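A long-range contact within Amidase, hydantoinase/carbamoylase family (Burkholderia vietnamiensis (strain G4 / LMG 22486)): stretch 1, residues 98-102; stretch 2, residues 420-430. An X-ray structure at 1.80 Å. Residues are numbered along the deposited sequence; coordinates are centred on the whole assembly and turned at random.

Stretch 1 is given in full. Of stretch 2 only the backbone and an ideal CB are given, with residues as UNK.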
# COMPACT_ATOMS: atom_id res chain seq x y z
N PRO A 98 2.89 38.93 22.86
CA PRO A 98 4.15 38.18 22.98
C PRO A 98 4.94 38.16 21.68
O PRO A 98 4.39 38.29 20.59
CB PRO A 98 3.68 36.77 23.35
CG PRO A 98 2.34 36.65 22.65
CD PRO A 98 1.72 38.04 22.79
N VAL A 99 6.25 37.99 21.83
CA VAL A 99 7.10 37.57 20.73
C VAL A 99 7.21 36.06 20.83
O VAL A 99 7.63 35.53 21.86
CB VAL A 99 8.48 38.24 20.79
CG1 VAL A 99 9.38 37.66 19.72
CG2 VAL A 99 8.33 39.75 20.60
N VAL A 100 6.81 35.35 19.78
CA VAL A 100 6.69 33.91 19.89
C VAL A 100 7.69 33.24 18.97
O VAL A 100 8.11 33.79 17.94
CB VAL A 100 5.27 33.39 19.61
CG1 VAL A 100 4.23 34.21 20.38
CG2 VAL A 100 4.99 33.40 18.13
N THR A 101 8.09 32.04 19.36
CA THR A 101 8.89 31.18 18.51
C THR A 101 8.36 29.77 18.70
O THR A 101 7.53 29.50 19.57
CB THR A 101 10.38 31.25 18.86
OG1 THR A 101 11.14 30.62 17.83
CG2 THR A 101 10.66 30.55 20.19
N GLY A 102 8.86 28.85 17.89
CA GLY A 102 8.41 27.49 18.05
C GLY A 102 8.26 26.78 16.74
O GLY A 102 8.53 27.34 15.67
N UNK A 420 21.13 33.28 16.61
CA UNK A 420 20.43 34.24 15.75
C UNK A 420 18.98 34.37 16.19
O UNK A 420 18.43 35.48 16.27
CB UNK A 420 20.50 33.81 14.28
N UNK A 421 18.33 33.25 16.49
CA UNK A 421 16.97 33.29 17.02
C UNK A 421 16.91 34.11 18.30
O UNK A 421 16.04 34.97 18.47
CB UNK A 421 16.45 31.87 17.28
N UNK A 422 17.84 33.85 19.22
CA UNK A 422 17.91 34.59 20.48
C UNK A 422 17.93 36.09 20.25
O UNK A 422 17.15 36.84 20.85
CB UNK A 422 19.15 34.17 21.27
N UNK A 423 18.83 36.56 19.38
CA UNK A 423 18.94 38.01 19.24
C UNK A 423 17.84 38.61 18.39
O UNK A 423 17.42 39.74 18.65
CB UNK A 423 20.30 38.37 18.64
N UNK A 424 17.35 37.89 17.38
CA UNK A 424 16.20 38.39 16.64
C UNK A 424 14.99 38.53 17.55
O UNK A 424 14.26 39.53 17.49
CB UNK A 424 15.87 37.46 15.47
N UNK A 425 14.77 37.54 18.41
CA UNK A 425 13.67 37.63 19.36
C UNK A 425 13.90 38.75 20.36
O UNK A 425 12.99 39.53 20.66
CB UNK A 425 13.49 36.30 20.09
N UNK A 426 15.12 38.84 20.90
CA UNK A 426 15.44 39.92 21.83
C UNK A 426 15.19 41.28 21.20
O UNK A 426 14.64 42.19 21.85
CB UNK A 426 16.90 39.82 22.29
N UNK A 427 15.59 41.44 19.94
CA UNK A 427 15.41 42.72 19.27
C UNK A 427 13.95 43.15 19.29
O UNK A 427 13.65 44.32 19.56
CB UNK A 427 15.92 42.64 17.83
N UNK A 428 13.03 42.23 19.03
CA UNK A 428 11.63 42.62 18.99
C UNK A 428 10.97 42.62 20.37
O UNK A 428 10.08 43.44 20.62
CB UNK A 428 10.86 41.68 18.05
N UNK A 429 11.39 41.72 21.26
CA UNK A 429 10.74 41.62 22.56
C UNK A 429 11.13 42.76 23.48
O UNK A 429 10.46 42.98 24.50
CB UNK A 429 11.08 40.28 23.22
N UNK A 430 12.20 43.49 23.16
CA UNK A 430 12.63 44.62 23.96
C UNK A 430 12.17 45.95 23.38
O UNK A 430 12.56 47.01 23.89
CB UNK A 430 14.15 44.61 24.09

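Stretch 2 runs as a helix nearly antiparallel to the strand of stretch 1, at 160°, with the axes 8.9 Å apart at closest approach. The strand turns the side chains of Val-99 and Thr-101 toward the helix and points Val-100 away, so the helix, followed from its start, meets the hydroxyl of a threonine and then the two methyl groups of a valine.

Position 420 has helical backbone angles and a CB with nothing of stretch 1 within 5.5 Å. The strand therefore sets no demand, and any residue a helix tolerates would do; the deposited residue is Val-420, which makes no contact.

Position 421 points toward the strand, but its ideal CB lies 5.5 Å from Thr-101 OG1. A side chain must extend past CB to close that gap. Leucine, isoleucine or methionine could pack there, and a longer polar chain might seek the hydroxyl. The residue is Leu-421, with chi1 t and chi2 p, which brings CD1 to 3.5 Å from Thr-101 OG1. This is packing rather than hydrogen bonding, and the threonine hydroxyl finds its partner elsewhere in the structure.

Positions 422, 423 and 424 lie out of reach of the strand, so stretch 1 cannot choose among residues here. They are Leu-422, His-423 and Ala-424; the backbone continues regularly, with Ala-424 N donating to Val-420 O at 2.9 Å.

Position 425 is one turn on from 421 and again faces the strand, its ideal CB 4.3 Å from Val-99 CG1. Beyond it lies the space between Val-99 and Thr-101, which favours a long, flexible apolar chain; leucine is plausible, methionine able to reach further along the strand. Met-425 is the residue. Its SD lies 3.6 Å from Thr-101 CB, while CE comes 3.9 Å from Val-99 O and 4.2 Å from Val-99 CG1. One unbranched chain thus touches both inward-facing residues.

Position 426 points away and 427 is out of reach, leaving both free as far as stretch 1 is concerned. They hold Leu-426 and Ser-427.

Position 428 points toward the strand, with its ideal CB 4.1 Å from Val-99 CG2. An apolar residue could cover the valine, but a long chain with an aliphatic base would also suit if its polar end could turn aside. Arg-428 does this: its CB packs 4.1 Å from Val-99 CG2, and its end leads away, the guanidinium hydrogen bonding outside the contact.

Position 429 points sideways, yet the backbones come close here, its CA being the nearest in stretch 2 to that of Val-99. The ideal CB is already 3.8 Å from Val-99 CG2, so a small residue makes contact without extending further. Ala-429 fits, with CA 3.6 Å from Val-99 CG2 and its CB completing the apolar contact at 3.8 Å.

Position 430, the first to leave helical angles, points away from stretch 1 and is unconstrained by it. It is Cys-430, whose N still donates to Leu-426 O at 3.1 Å.

Stretch 2 420-430: VLLHAMLSRAC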
# COMPACT_ATOMS: atom_id res chain seq x y z
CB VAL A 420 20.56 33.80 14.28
CG1 VAL A 420 19.65 34.63 13.39
CG2 VAL A 420 22.02 33.92 13.84
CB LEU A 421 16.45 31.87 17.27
CG LEU A 421 15.05 31.80 17.87
CD1 LEU A 421 14.03 32.27 16.84
CD2 LEU A 421 14.71 30.39 18.37
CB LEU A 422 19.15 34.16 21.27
CG LEU A 422 19.50 34.94 22.53
CD1 LEU A 422 18.37 34.84 23.56
CD2 LEU A 422 20.83 34.46 23.14
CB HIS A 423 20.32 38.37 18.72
CG HIS A 423 21.32 38.46 19.83
ND1 HIS A 423 21.58 39.63 20.50
CD2 HIS A 423 22.02 37.50 20.48
CE1 HIS A 423 22.45 39.40 21.47
NE2 HIS A 423 22.73 38.11 21.48
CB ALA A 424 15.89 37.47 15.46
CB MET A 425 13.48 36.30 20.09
CG MET A 425 12.97 35.18 19.19
SD MET A 425 12.65 33.70 20.16
CE MET A 425 11.26 34.24 21.16
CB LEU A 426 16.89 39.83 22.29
CG LEU A 426 17.15 39.10 23.59
CD1 LEU A 426 18.65 39.03 23.82
CD2 LEU A 426 16.45 39.81 24.74
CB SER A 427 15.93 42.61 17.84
OG SER A 427 15.84 43.85 17.17
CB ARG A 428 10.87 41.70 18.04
CG ARG A 428 11.58 41.56 16.69
CD ARG A 428 10.69 41.93 15.54
NE ARG A 428 10.04 43.23 15.72
CZ ARG A 428 9.06 43.67 14.94
NH1 ARG A 428 8.62 42.93 13.93
NH2 ARG A 428 8.51 44.86 15.17
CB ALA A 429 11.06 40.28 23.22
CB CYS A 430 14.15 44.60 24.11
SG CYS A 430 14.68 43.30 25.26
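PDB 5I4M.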